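Local atomic coordinates of acylneuraminate lyase (Mycoplasma synoviae, PDB entry 4N4P), a protein that belongs to the dihydrodipicolinate synthetase family and folds as a TIM barrel of parallel strands wrapped by helices, four chains making up the assembly. Residues P135-Y140 with N162-K167; T78-I83 with Y103-A108; H2-F7 with Y183-F188; S107-Y112 with H122-E127. All coordinates share one frame; numbering follows the deposited sequence.

Overall arrangement
The chain opens contact 3 at once with residues 2-7, and that loop stays open until 183-188, so it encloses the other three contacts. Contact 2 comes first among them: strand 78-82 pairs with strand 105-108 once helix 88-100 has been passed. Contact 4 starts on the strand where contact 2 ends, sharing S107 and A108, and closes a short loop onto helix 118-131. Contact 1 follows in series, joining strand 136-139 to strand 163-168. Hydrogen bonds between I106 and P135 and L137 knit contacts 2 and 1 into one barrel sheet; L187 continues it from I164 and S166. Contact 3 lays the N-terminal segment against the start of these strands.

Contact 1. Residues P135-Y140 with N162-K167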
loop_
_atom_site.group_PDB
_atom_site.type_symbol
_atom_site.label_atom_id
_atom_site.label_comp_id
_atom_site.label_asym_id
_atom_site.label_seq_id
_atom_site.Cartn_x
_atom_site.Cartn_y
_atom_site.Cartn_z
ATOM N N PRO A 135 8.599 -4.728 34.522
ATOM C CA PRO A 135 8.542 -3.735 33.445
ATOM C C PRO A 135 8.056 -4.346 32.142
ATOM O O PRO A 135 8.424 -5.474 31.836
ATOM C CB PRO A 135 10.001 -3.308 33.316
ATOM C CG PRO A 135 10.522 -3.421 34.709
ATOM C CD PRO A 135 9.922 -4.742 35.170
ATOM N N MET A 136 7.229 -3.598 31.413
ATOM C CA MET A 136 6.688 -4.029 30.127
ATOM C C MET A 136 7.220 -3.169 28.977
ATOM O O MET A 136 7.281 -1.918 29.067
ATOM C CB MET A 136 5.143 -3.972 30.175
ATOM C CG MET A 136 4.442 -3.917 28.840
ATOM S SD MET A 136 4.579 -5.519 27.979
ATOM C CE MET A 136 3.372 -6.476 28.889
ATOM N N LEU A 137 7.608 -3.846 27.888
ATOM C CA LEU A 137 7.890 -3.193 26.618
ATOM C C LEU A 137 6.750 -3.499 25.667
ATOM O O LEU A 137 6.532 -4.667 25.338
ATOM C CB LEU A 137 9.214 -3.732 26.021
ATOM C CG LEU A 137 10.421 -3.310 26.861
ATOM C CD1 LEU A 137 11.659 -4.213 26.505
ATOM C CD2 LEU A 137 10.677 -1.818 26.674
ATOM N N ILE A 138 6.007 -2.476 25.242
ATOM C CA ILE A 138 4.945 -2.695 24.286
ATOM C C ILE A 138 5.534 -2.773 22.872
ATOM O O ILE A 138 6.678 -2.371 22.639
ATOM C CB ILE A 138 3.839 -1.629 24.394
ATOM C CG1 ILE A 138 4.384 -0.232 24.096
ATOM C CG2 ILE A 138 3.205 -1.654 25.797
ATOM C CD1 ILE A 138 3.312 0.831 24.048
ATOM N N TYR A 139 4.798 -3.355 21.944
ATOM C CA TYR A 139 5.267 -3.405 20.576
ATOM C C TYR A 139 4.795 -2.154 19.880
ATOM O O TYR A 139 3.670 -1.733 20.083
ATOM C CB TYR A 139 4.725 -4.635 19.867
ATOM C CG TYR A 139 5.705 -5.777 19.879
ATOM C CD1 TYR A 139 6.234 -6.271 18.687
ATOM C CD2 TYR A 139 6.122 -6.350 21.077
ATOM C CE1 TYR A 139 7.145 -7.332 18.683
ATOM C CE2 TYR A 139 7.006 -7.383 21.092
ATOM C CZ TYR A 139 7.521 -7.885 19.883
ATOM O OH TYR A 139 8.441 -8.906 19.899
ATOM N N TYR A 140 5.671 -1.553 19.082
ATOM C CA TYR A 140 5.259 -0.408 18.318
ATOM C C TYR A 140 4.156 -0.773 17.328
ATOM O O TYR A 140 4.184 -1.833 16.686
ATOM C CB TYR A 140 6.427 0.261 17.619
ATOM C CG TYR A 140 5.972 1.392 16.726
ATOM C CD1 TYR A 140 5.401 2.554 17.258
ATOM C CD2 TYR A 140 6.084 1.279 15.348
ATOM C CE1 TYR A 140 4.965 3.605 16.398
ATOM C CE2 TYR A 140 5.663 2.291 14.514
ATOM C CZ TYR A 140 5.111 3.443 15.028
ATOM O OH TYR A 140 4.743 4.411 14.116
ATOM N N ASN A 162 3.392 0.163 34.641
ATOM C CA ASN A 162 4.506 -0.784 34.442
ATOM C C ASN A 162 5.139 -0.760 33.052
ATOM O O ASN A 162 6.166 -1.409 32.847
ATOM C CB ASN A 162 4.150 -2.246 34.797
ATOM C CG ASN A 162 3.784 -2.432 36.256
ATOM O OD1 ASN A 162 4.423 -1.867 37.152
ATOM N ND2 ASN A 162 2.760 -3.256 36.505
ATOM N N VAL A 163 4.548 -0.022 32.116
ATOM C CA VAL A 163 5.158 0.103 30.785
ATOM C C VAL A 163 6.362 1.041 30.860
ATOM O O VAL A 163 6.225 2.212 31.264
ATOM C CB VAL A 163 4.174 0.583 29.701
ATOM C CG1 VAL A 163 4.915 0.824 28.382
ATOM C CG2 VAL A 163 3.036 -0.457 29.481
ATOM N N ILE A 164 7.536 0.537 30.493
ATOM C CA ILE A 164 8.737 1.399 30.565
ATOM C C ILE A 164 9.163 1.908 29.185
ATOM O O ILE A 164 10.047 2.778 29.070
ATOM C CB ILE A 164 9.931 0.706 31.282
ATOM C CG1 ILE A 164 10.317 -0.602 30.544
ATOM C CG2 ILE A 164 9.601 0.462 32.761
ATOM C CD1 ILE A 164 11.722 -1.121 30.945
ATOM N N GLY A 165 8.508 1.406 28.137
ATOM C CA GLY A 165 8.916 1.772 26.768
ATOM C C GLY A 165 8.369 0.781 25.752
ATOM O O GLY A 165 7.349 0.156 25.980
ATOM N N SER A 166 9.068 0.625 24.639
ATOM C CA SER A 166 8.523 -0.141 23.545
ATOM C C SER A 166 9.650 -0.838 22.823
ATOM O O SER A 166 10.776 -0.317 22.797
ATOM C CB SER A 166 7.804 0.836 22.592
ATOM O OG SER A 166 7.524 0.252 21.316
ATOM N N LYS A 167 9.337 -2.000 22.238
ATOM C CA LYS A 167 10.195 -2.649 21.272
ATOM C C LYS A 167 9.778 -2.090 19.909
ATOM O O LYS A 167 8.632 -2.290 19.478
ATOM C CB LYS A 167 10.014 -4.164 21.341
ATOM C CG LYS A 167 10.831 -4.918 20.317
ATOM C CD LYS A 167 10.834 -6.384 20.688
ATOM C CE LYS A 167 11.525 -7.209 19.645
ATOM N NZ LYS A 167 10.585 -7.499 18.547
#
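K167 runs out extended through chi1, chi2 and chi3, then bends at chi4 (-82°), which brings NZ in to donate a hydrogen bond to Y139 OH at 2.9 Å. The two side chains lie side by side and point the same way, with K167 CD 3.7 Å from Y139 CZ. Y139 OH is also hydrogen-bonded to Y46 OH, so the phenol has two partners. On the other face of the sheet, S166 holds OG anti to its backbone N (chi1 165°), where it donates to I138 O over 3.1 Å from above the carbonyl plane. K167 N meets the same oxygen at 2.7 Å, nearly in line with C=O, and I138 O is thus gripped twice. I138 CG2 packs 3.9 Å from V163 CG2, the side chains crossing at about a right angle. The strands are parallel but interrupted by a beta bulge: M136 pairs with V163 and L137 with G165. I164 is the extra residue, its CD1 3.7 Å from P135 CB. In the barrel, strand 105-108 flanks 136-139 and strand 187-190 flanks 163-168, while F154, L157 and L158 of helix 151-158 pack on I138.

Contact 2. Residues T78-I83 with Y103-A108; sequences TLIAQI and YDAISA
Y103 lays its ring beside L79 and A81, and here the two segments fit closely. CG of Y103 stands anti to the carbonyl carbon (chi1 -85°). In the ring, Y103 CD2 lies 3.5 Å from L79 CB and 3.8 Å from A81 CB, while L79 CD1 rides over one face towards the rim. V69 and A70 of helix 59-73 touch the same tyrosine, whose OH is hydrogen-bonded to M66 O. Farther along that face, I83 CD1 meets I106 CD1 at 3.8 Å, with A95 of helix 88-100 against both. The other face looks into the barrel: S107 OG sits 3.3 Å from Q82 CG and is hydrogen-bonded to Y46 OH, and the bent Q82 chain turns OE1 to accept hydrogen bonds from G84 N and I109 N.

The two strands, with helix 88-100 between them, form a beta-alpha-beta unit of the TIM barrel. I80, A81 and Q82 pair in parallel with A105, I106 and S107, tied by hydrogen bonds such as S107 N to A81 O.

On the Q82 and S107 face the I80-A105 side-chain contact is loose, I80 CG2 keeping 4.2 Å from A105 CB. D104 is the partly exposed, polar end. A105 N is only weakly bonded to L79 O at 3.4 Å, although D104 N reaches that oxygen at 2.9 Å. The carboxylate adds a second hold: D104 OD2 takes L79 N on its anti lone pair at 2.8 Å, nearly straight at 166°. D104 OD1 is in a salt bridge with K6 NZ.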
loop_
_atom_site.group_PDB
_atom_site.type_symbol
_atom_site.label_atom_id
_atom_site.label_comp_id
_atom_site.label_asym_id
_atom_site.label_seq_id
_atom_site.Cartn_x
_atom_site.Cartn_y
_atom_site.Cartn_z
ATOM N N THR A 78 20.933 -9.922 30.886
ATOM C CA THR A 78 19.565 -9.390 31.061
ATOM C C THR A 78 18.601 -10.294 30.308
ATOM O O THR A 78 18.956 -10.777 29.237
ATOM C CB THR A 78 19.516 -7.952 30.515
ATOM O OG1 THR A 78 20.515 -7.174 31.216
ATOM C CG2 THR A 78 18.114 -7.283 30.694
ATOM N N LEU A 79 17.417 -10.525 30.870
ATOM C CA LEU A 79 16.417 -11.365 30.192
ATOM C C LEU A 79 15.129 -10.626 29.966
ATOM O O LEU A 79 14.618 -9.981 30.860
ATOM C CB LEU A 79 16.127 -12.634 31.002
ATOM C CG LEU A 79 17.272 -13.643 31.209
ATOM C CD1 LEU A 79 16.814 -14.813 32.060
ATOM C CD2 LEU A 79 17.852 -14.142 29.877
ATOM N N ILE A 80 14.592 -10.743 28.757
ATOM C CA ILE A 80 13.289 -10.206 28.419
ATOM C C ILE A 80 12.477 -11.326 27.805
ATOM O O ILE A 80 12.974 -12.040 26.950
ATOM C CB ILE A 80 13.380 -9.032 27.413
ATOM C CG1 ILE A 80 14.347 -7.945 27.925
ATOM C CG2 ILE A 80 12.003 -8.441 27.167
ATOM C CD1 ILE A 80 14.568 -6.813 26.936
ATOM N N ALA A 81 11.237 -11.498 28.266
ATOM C CA ALA A 81 10.341 -12.518 27.718
ATOM C C ALA A 81 9.163 -11.889 27.002
ATOM O O ALA A 81 8.428 -11.106 27.590
ATOM C CB ALA A 81 9.794 -13.428 28.860
ATOM N N GLN A 82 8.968 -12.261 25.738
ATOM C CA GLN A 82 7.760 -11.865 24.998
ATOM C C GLN A 82 6.682 -12.861 25.410
ATOM O O GLN A 82 6.895 -14.062 25.293
ATOM C CB GLN A 82 8.019 -11.963 23.489
ATOM C CG GLN A 82 6.991 -11.231 22.622
ATOM C CD GLN A 82 5.615 -11.849 22.684
ATOM O OE1 GLN A 82 4.631 -11.152 22.875
ATOM N NE2 GLN A 82 5.537 -13.166 22.496
ATOM N N ILE A 83 5.554 -12.374 25.937
ATOM C CA ILE A 83 4.598 -13.264 26.602
ATOM C C ILE A 83 3.188 -13.082 26.060
ATOM O O ILE A 83 2.237 -13.684 26.561
ATOM C CB ILE A 83 4.605 -13.030 28.137
ATOM C CG1 ILE A 83 4.242 -11.576 28.447
ATOM C CG2 ILE A 83 5.982 -13.425 28.733
ATOM C CD1 ILE A 83 3.506 -11.433 29.772
ATOM N N TYR A 103 12.785 -12.281 35.593
ATOM C CA TYR A 103 13.038 -11.653 34.284
ATOM C C TYR A 103 13.140 -10.143 34.473
ATOM O O TYR A 103 12.479 -9.571 35.342
ATOM C CB TYR A 103 11.912 -12.001 33.273
ATOM C CG TYR A 103 12.186 -13.318 32.592
ATOM C CD1 TYR A 103 12.006 -14.538 33.277
ATOM C CD2 TYR A 103 12.703 -13.353 31.295
ATOM C CE1 TYR A 103 12.313 -15.770 32.663
ATOM C CE2 TYR A 103 13.009 -14.543 30.671
ATOM C CZ TYR A 103 12.825 -15.768 31.368
ATOM O OH TYR A 103 13.157 -16.951 30.755
ATOM N N ASP A 104 13.958 -9.494 33.648
ATOM C CA ASP A 104 14.188 -8.055 33.793
ATOM C C ASP A 104 13.059 -7.229 33.188
ATOM O O ASP A 104 12.761 -6.096 33.626
ATOM C CB ASP A 104 15.539 -7.719 33.176
ATOM C CG ASP A 104 16.663 -8.373 33.911
ATOM O OD1 ASP A 104 16.949 -7.943 35.066
ATOM O OD2 ASP A 104 17.258 -9.318 33.372
ATOM N N ALA A 105 12.422 -7.795 32.166
ATOM C CA ALA A 105 11.248 -7.181 31.568
ATOM C C ALA A 105 10.438 -8.240 30.821
ATOM O O ALA A 105 10.921 -9.345 30.538
ATOM C CB ALA A 105 11.624 -6.047 30.584
ATOM N N ILE A 106 9.232 -7.853 30.457
ATOM C CA ILE A 106 8.409 -8.636 29.554
ATOM C C ILE A 106 8.033 -7.736 28.401
ATOM O O ILE A 106 8.193 -6.506 28.477
ATOM C CB ILE A 106 7.112 -9.189 30.231
ATOM C CG1 ILE A 106 6.327 -8.046 30.902
ATOM C CG2 ILE A 106 7.446 -10.317 31.217
ATOM C CD1 ILE A 106 4.985 -8.447 31.499
ATOM N N SER A 107 7.561 -8.347 27.313
ATOM C CA SER A 107 7.017 -7.579 26.217
ATOM C C SER A 107 5.780 -8.332 25.769
ATOM O O SER A 107 5.610 -9.507 26.106
ATOM C CB SER A 107 8.033 -7.452 25.062
ATOM O OG SER A 107 8.195 -8.721 24.443
ATOM N N ALA A 108 4.923 -7.673 24.993
ATOM C CA ALA A 108 3.750 -8.355 24.442
ATOM C C ALA A 108 3.467 -7.787 23.074
ATOM O O ALA A 108 3.300 -6.571 22.915
ATOM C CB ALA A 108 2.540 -8.178 25.340
#

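Contact 3. Residues H2-F7 with Y183-F188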
loop_
_atom_site.group_PDB
_atom_site.type_symbol
_atom_site.label_atom_id
_atom_site.label_comp_id
_atom_site.label_asym_id
_atom_site.label_seq_id
_atom_site.Cartn_x
_atom_site.Cartn_y
_atom_site.Cartn_z
ATOM N N HIS A 2 15.515 7.277 34.445
ATOM C CA HIS A 2 15.645 5.876 34.851
ATOM C C HIS A 2 17.029 5.354 34.527
ATOM O O HIS A 2 17.641 5.753 33.522
ATOM C CB HIS A 2 14.675 4.984 34.099
ATOM C CG HIS A 2 13.239 5.202 34.447
ATOM N ND1 HIS A 2 12.586 4.452 35.400
ATOM C CD2 HIS A 2 12.324 6.061 33.946
ATOM C CE1 HIS A 2 11.333 4.858 35.491
ATOM N NE2 HIS A 2 11.149 5.836 34.622
ATOM N N ASN A 3 17.512 4.446 35.364
ATOM C CA ASN A 3 18.718 3.739 35.045
ATOM C C ASN A 3 18.245 2.512 34.270
ATOM O O ASN A 3 17.650 1.601 34.854
ATOM C CB ASN A 3 19.516 3.340 36.292
ATOM C CG ASN A 3 20.729 2.500 35.948
ATOM O OD1 ASN A 3 20.736 1.788 34.926
ATOM N ND2 ASN A 3 21.760 2.570 36.772
ATOM N N PHE A 4 18.450 2.554 32.954
ATOM C CA PHE A 4 18.160 1.431 32.063
ATOM C C PHE A 4 19.441 0.808 31.507
ATOM O O PHE A 4 19.450 0.240 30.409
ATOM C CB PHE A 4 17.300 1.920 30.888
ATOM C CG PHE A 4 15.884 2.283 31.257
ATOM C CD1 PHE A 4 15.094 1.414 32.018
ATOM C CD2 PHE A 4 15.314 3.455 30.765
ATOM C CE1 PHE A 4 13.756 1.756 32.328
ATOM C CE2 PHE A 4 13.987 3.799 31.067
ATOM C CZ PHE A 4 13.216 2.951 31.840
ATOM N N ASP A 5 20.519 0.890 32.279
ATOM C CA ASP A 5 21.818 0.424 31.808
ATOM C C ASP A 5 21.851 -1.066 31.474
ATOM O O ASP A 5 22.530 -1.471 30.527
ATOM C CB ASP A 5 22.913 0.794 32.790
ATOM C CG ASP A 5 23.233 2.289 32.773
ATOM O OD1 ASP A 5 22.632 3.085 31.997
ATOM O OD2 ASP A 5 24.118 2.660 33.556
ATOM N N LYS A 6 21.068 -1.878 32.183
ATOM C CA LYS A 6 21.047 -3.298 31.882
ATOM C C LYS A 6 20.353 -3.619 30.546
ATOM O O LYS A 6 20.388 -4.766 30.102
ATOM C CB LYS A 6 20.386 -4.102 33.001
ATOM C CG LYS A 6 18.882 -3.931 33.034
ATOM C CD LYS A 6 18.294 -3.997 34.434
ATOM C CE LYS A 6 17.782 -5.316 34.804
ATOM N NZ LYS A 6 16.680 -5.267 35.828
ATOM N N PHE A 7 19.744 -2.617 29.922
ATOM C CA PHE A 7 19.084 -2.840 28.633
ATOM C C PHE A 7 19.902 -2.303 27.463
ATOM O O PHE A 7 19.410 -2.241 26.332
ATOM C CB PHE A 7 17.709 -2.208 28.628
ATOM C CG PHE A 7 16.765 -2.833 29.617
ATOM C CD1 PHE A 7 16.222 -4.105 29.357
ATOM C CD2 PHE A 7 16.404 -2.156 30.785
ATOM C CE1 PHE A 7 15.336 -4.683 30.229
ATOM C CE2 PHE A 7 15.521 -2.746 31.693
ATOM C CZ PHE A 7 14.977 -4.013 31.407
ATOM N N TYR A 183 9.496 11.156 23.976
ATOM C CA TYR A 183 9.518 10.287 25.163
ATOM C C TYR A 183 10.945 9.967 25.631
ATOM O O TYR A 183 11.351 8.808 25.649
ATOM C CB TYR A 183 8.709 8.996 24.901
ATOM C CG TYR A 183 7.286 9.277 24.450
ATOM C CD1 TYR A 183 6.301 9.697 25.368
ATOM C CD2 TYR A 183 6.924 9.142 23.111
ATOM C CE1 TYR A 183 4.995 9.982 24.932
ATOM C CE2 TYR A 183 5.640 9.414 22.674
ATOM C CZ TYR A 183 4.682 9.834 23.594
ATOM O OH TYR A 183 3.406 10.105 23.139
ATOM N N PRO A 184 11.706 10.991 26.040
ATOM C CA PRO A 184 13.109 10.756 26.402
ATOM C C PRO A 184 13.307 9.852 27.628
ATOM O O PRO A 184 14.374 9.256 27.772
ATOM C CB PRO A 184 13.639 12.173 26.698
ATOM C CG PRO A 184 12.409 12.953 27.093
ATOM C CD PRO A 184 11.313 12.406 26.217
ATOM N N ASP A 185 12.302 9.735 28.492
ATOM C CA ASP A 185 12.451 8.847 29.658
ATOM C C ASP A 185 11.760 7.490 29.498
ATOM O O ASP A 185 11.564 6.751 30.474
ATOM C CB ASP A 185 12.025 9.553 30.958
ATOM C CG ASP A 185 12.748 8.994 32.205
ATOM O OD1 ASP A 185 12.361 9.406 33.324
ATOM O OD2 ASP A 185 13.705 8.161 32.083
ATOM N N LYS A 186 11.364 7.173 28.266
ATOM C CA LYS A 186 10.893 5.837 27.981
ATOM C C LYS A 186 12.038 5.109 27.277
ATOM O O LYS A 186 12.896 5.742 26.634
ATOM C CB LYS A 186 9.611 5.825 27.133
ATOM C CG LYS A 186 8.369 6.387 27.843
ATOM C CD LYS A 186 7.853 5.443 28.938
ATOM C CE LYS A 186 6.746 6.132 29.736
ATOM N NZ LYS A 186 6.144 5.293 30.813
ATOM N N LEU A 187 12.070 3.793 27.446
ATOM C CA LEU A 187 13.106 2.969 26.867
ATOM C C LEU A 187 12.630 2.423 25.526
ATOM O O LEU A 187 11.584 1.809 25.455
ATOM C CB LEU A 187 13.459 1.817 27.804
ATOM C CG LEU A 187 14.453 0.765 27.277
ATOM C CD1 LEU A 187 15.845 1.404 27.051
ATOM C CD2 LEU A 187 14.544 -0.354 28.265
ATOM N N PHE A 188 13.404 2.634 24.469
ATOM C CA PHE A 188 13.028 2.103 23.162
ATOM C C PHE A 188 14.113 1.124 22.767
ATOM O O PHE A 188 15.260 1.522 22.575
ATOM C CB PHE A 188 12.865 3.242 22.118
ATOM C CG PHE A 188 11.674 4.100 22.377
ATOM C CD1 PHE A 188 10.422 3.744 21.867
ATOM C CD2 PHE A 188 11.776 5.237 23.172
ATOM C CE1 PHE A 188 9.288 4.523 22.134
ATOM C CE2 PHE A 188 10.660 6.020 23.450
ATOM C CZ PHE A 188 9.411 5.669 22.929
#
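H2 and D185 are the residues whose backbones come nearest, with H2 CA 6.8 Å from D185 CA; F4 CA and L187 CA follow at 7.4 Å, so the two main chains stay well apart. Residues 2-7 turn at N3, whose OD1 accepts from D5 N in an Asx turn, and then enter a short 3-10 segment with F7 N bonded to F4 O. Opposite them, Y183 to K186 form a type I beta turn after helix 173-182, and strand 187-190 begins at L187.

D185 holds CG anti to its backbone N (chi1 -153°), presenting the carboxylate to H2. H2 N donates to D185 OD2 at 3.1 Å, almost straight at 173°, on the syn lone pair. Besides the amide, D185 OD2 lies 3.1 Å from H2 CD2, in the plane of the imidazole at its edge. The F4 ring is sandwiched. L187 CB is over one face in a CH-pi contact, 4.0 Å from the centroid and 17° off the normal, and H2 CB sits over the opposite face, 3.3 Å above the plane, both offset toward the rim. At the F4 rim, in plane, CE2 approaches D185 O at 3.9 Å. L187 sends its other end deeper, CD2 coming 3.6 Å from F7 CG, so one leucine joins the two phenylalanines. F4 and L187 both touch I164, while F7 also rests on T78 and I80 of a strand elsewhere in the barrel. The arrangement is consistent with the N-terminal segment lying over the N-terminal end of the TIM barrel.

Contact 4. Residues S107-Y112 with H122-E127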
loop_
_atom_site.group_PDB
_atom_site.type_symbol
_atom_site.label_atom_id
_atom_site.label_comp_id
_atom_site.label_asym_id
_atom_site.label_seq_id
_atom_site.Cartn_x
_atom_site.Cartn_y
_atom_site.Cartn_z
ATOM N N SER A 107 7.561 -8.347 27.313
ATOM C CA SER A 107 7.017 -7.579 26.217
ATOM C C SER A 107 5.780 -8.332 25.769
ATOM O O SER A 107 5.610 -9.507 26.106
ATOM C CB SER A 107 8.033 -7.452 25.062
ATOM O OG SER A 107 8.195 -8.721 24.443
ATOM N N ALA A 108 4.923 -7.673 24.993
ATOM C CA ALA A 108 3.750 -8.355 24.442
ATOM C C ALA A 108 3.467 -7.787 23.074
ATOM O O ALA A 108 3.300 -6.571 22.915
ATOM C CB ALA A 108 2.540 -8.178 25.340
ATOM N N ILE A 109 3.425 -8.661 22.079
ATOM C CA ILE A 109 3.025 -8.241 20.749
ATOM C C ILE A 109 1.633 -7.588 20.731
ATOM O O ILE A 109 0.775 -7.896 21.559
ATOM C CB ILE A 109 3.060 -9.421 19.767
ATOM C CG1 ILE A 109 2.185 -10.566 20.305
ATOM C CG2 ILE A 109 4.495 -9.933 19.625
ATOM C CD1 ILE A 109 1.513 -11.276 19.198
ATOM N N THR A 110 1.412 -6.715 19.760
ATOM C CA THR A 110 0.087 -6.213 19.427
ATOM C C THR A 110 -0.869 -7.387 19.165
ATOM O O THR A 110 -0.496 -8.318 18.455
ATOM C CB THR A 110 0.169 -5.393 18.102
ATOM O OG1 THR A 110 1.263 -4.465 18.171
ATOM C CG2 THR A 110 -1.121 -4.638 17.831
ATOM N N PRO A 111 -2.115 -7.323 19.691
ATOM C CA PRO A 111 -3.107 -8.332 19.310
ATOM C C PRO A 111 -3.155 -8.469 17.781
ATOM O O PRO A 111 -3.219 -7.475 17.062
ATOM C CB PRO A 111 -4.408 -7.761 19.862
ATOM C CG PRO A 111 -3.978 -6.972 21.082
ATOM C CD PRO A 111 -2.686 -6.312 20.609
ATOM N N TYR A 112 -3.075 -9.697 17.297
ATOM C CA TYR A 112 -2.825 -9.924 15.866
ATOM C C TYR A 112 -4.004 -10.615 15.182
ATOM O O TYR A 112 -5.004 -10.942 15.827
ATOM C CB TYR A 112 -1.596 -10.802 15.689
ATOM C CG TYR A 112 -1.657 -12.034 16.531
ATOM C CD1 TYR A 112 -2.151 -13.242 16.041
ATOM C CD2 TYR A 112 -1.252 -11.977 17.846
ATOM C CE1 TYR A 112 -2.223 -14.360 16.876
ATOM C CE2 TYR A 112 -1.297 -13.056 18.653
ATOM C CZ TYR A 112 -1.773 -14.235 18.193
ATOM O OH TYR A 112 -1.773 -15.257 19.110
ATOM N N HIS A 122 -5.304 -0.927 23.890
ATOM C CA HIS A 122 -5.045 -0.259 25.175
ATOM C C HIS A 122 -5.500 -1.144 26.337
ATOM O O HIS A 122 -4.764 -1.352 27.301
ATOM C CB HIS A 122 -5.741 1.106 25.228
ATOM C CG HIS A 122 -5.422 1.901 26.456
ATOM N ND1 HIS A 122 -4.575 2.990 26.440
ATOM C CD2 HIS A 122 -5.829 1.758 27.737
ATOM C CE1 HIS A 122 -4.483 3.486 27.661
ATOM N NE2 HIS A 122 -5.225 2.750 28.467
ATOM N N HIS A 123 -6.711 -1.681 26.224
ATOM C CA HIS A 123 -7.301 -2.506 27.279
ATOM C C HIS A 123 -6.530 -3.805 27.473
ATOM O O HIS A 123 -6.370 -4.283 28.601
ATOM C CB HIS A 123 -8.787 -2.806 26.976
ATOM C CG HIS A 123 -9.497 -3.483 28.109
ATOM N ND1 HIS A 123 -10.120 -2.781 29.121
ATOM C CD2 HIS A 123 -9.643 -4.794 28.419
ATOM C CE1 HIS A 123 -10.644 -3.631 29.990
ATOM N NE2 HIS A 123 -10.366 -4.860 29.588
ATOM N N TYR A 124 -6.029 -4.364 26.363
ATOM C CA TYR A 124 -5.182 -5.552 26.398
ATOM C C TYR A 124 -3.926 -5.281 27.211
ATOM O O TYR A 124 -3.607 -6.028 28.109
ATOM C CB TYR A 124 -4.862 -5.917 24.960
ATOM C CG TYR A 124 -3.697 -6.821 24.649
ATOM C CD1 TYR A 124 -2.452 -6.290 24.258
ATOM C CD2 TYR A 124 -3.857 -8.210 24.643
ATOM C CE1 TYR A 124 -1.380 -7.134 23.911
ATOM C CE2 TYR A 124 -2.809 -9.060 24.291
ATOM C CZ TYR A 124 -1.582 -8.528 23.914
ATOM O OH TYR A 124 -0.574 -9.405 23.551
ATOM N N TYR A 125 -3.240 -4.166 26.949
ATOM C CA TYR A 125 -2.036 -3.884 27.735
ATOM C C TYR A 125 -2.357 -3.576 29.208
ATOM O O TYR A 125 -1.637 -4.018 30.124
ATOM C CB TYR A 125 -1.249 -2.769 27.084
ATOM C CG TYR A 125 -0.457 -3.250 25.891
ATOM C CD1 TYR A 125 0.627 -4.135 26.052
ATOM C CD2 TYR A 125 -0.760 -2.795 24.617
ATOM C CE1 TYR A 125 1.375 -4.566 24.939
ATOM C CE2 TYR A 125 -0.030 -3.210 23.512
ATOM C CZ TYR A 125 1.032 -4.090 23.679
ATOM O OH TYR A 125 1.746 -4.469 22.566
ATOM N N GLU A 126 -3.466 -2.875 29.431
ATOM C CA GLU A 126 -3.968 -2.641 30.794
ATOM C C GLU A 126 -4.160 -3.951 31.566
ATOM O O GLU A 126 -3.701 -4.097 32.689
ATOM C CB GLU A 126 -5.298 -1.895 30.754
ATOM C CG GLU A 126 -5.205 -0.434 30.477
ATOM C CD GLU A 126 -6.525 0.242 30.736
ATOM O OE1 GLU A 126 -7.376 0.267 29.828
ATOM O OE2 GLU A 126 -6.697 0.763 31.857
ATOM N N GLU A 127 -4.862 -4.906 30.970
ATOM C CA GLU A 127 -5.078 -6.188 31.635
ATOM C C GLU A 127 -3.748 -6.898 31.966
ATOM O O GLU A 127 -3.594 -7.436 33.050
ATOM C CB GLU A 127 -5.958 -7.087 30.780
ATOM C CG GLU A 127 -7.398 -6.654 30.693
ATOM C CD GLU A 127 -8.312 -7.824 30.381
ATOM O OE1 GLU A 127 -9.083 -7.722 29.404
ATOM O OE2 GLU A 127 -8.244 -8.847 31.098
HETATM O O HOH W 1 -1.242 -10.651 20.945
HETATM O O HOH W 2 1.166 -2.960 20.297
#
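Y124 meets P111 from its first side-chain carbon onward. Y124 CB lies 4.1 Å from P111 CG, and the ring then slides under the proline, Y124 CG and CD1 each 3.6 Å from P111 CG. That methylene sits over the ring centre, 11° off the normal, a clear CH-pi contact. Farther out, Y124 CE1 passes 3.3 Å from I109 O, and CZ carries the hydroxyl to the same carbonyl. Y124 OH donates to I109 O at 2.8 Å in the carbonyl plane; it also accepts from water 1, with A108 CB 3.8 Å away.

Y125, the next residue, makes the matching bond to the preceding carbonyl: Y125 OH donates to A108 O at 2.6 Å and accepts from water 2, which links it to T110 OG1. Y124 CD1 stands over the centre of the Y125 ring, so the two rings pack against each other while bonding the consecutive carbonyls of A108 and I109.

The contact fastens the exit of strand 105-108 to helix 118-131 within a beta-alpha-beta unit of the barrel. Nearby, E127 forms a salt bridge with K273 of the second subunit, whose Y113 meets Y112 edge-to-face. Y125 packs on I138 of the next strand, 136-139, and Y124 on I88 of helix 88-100.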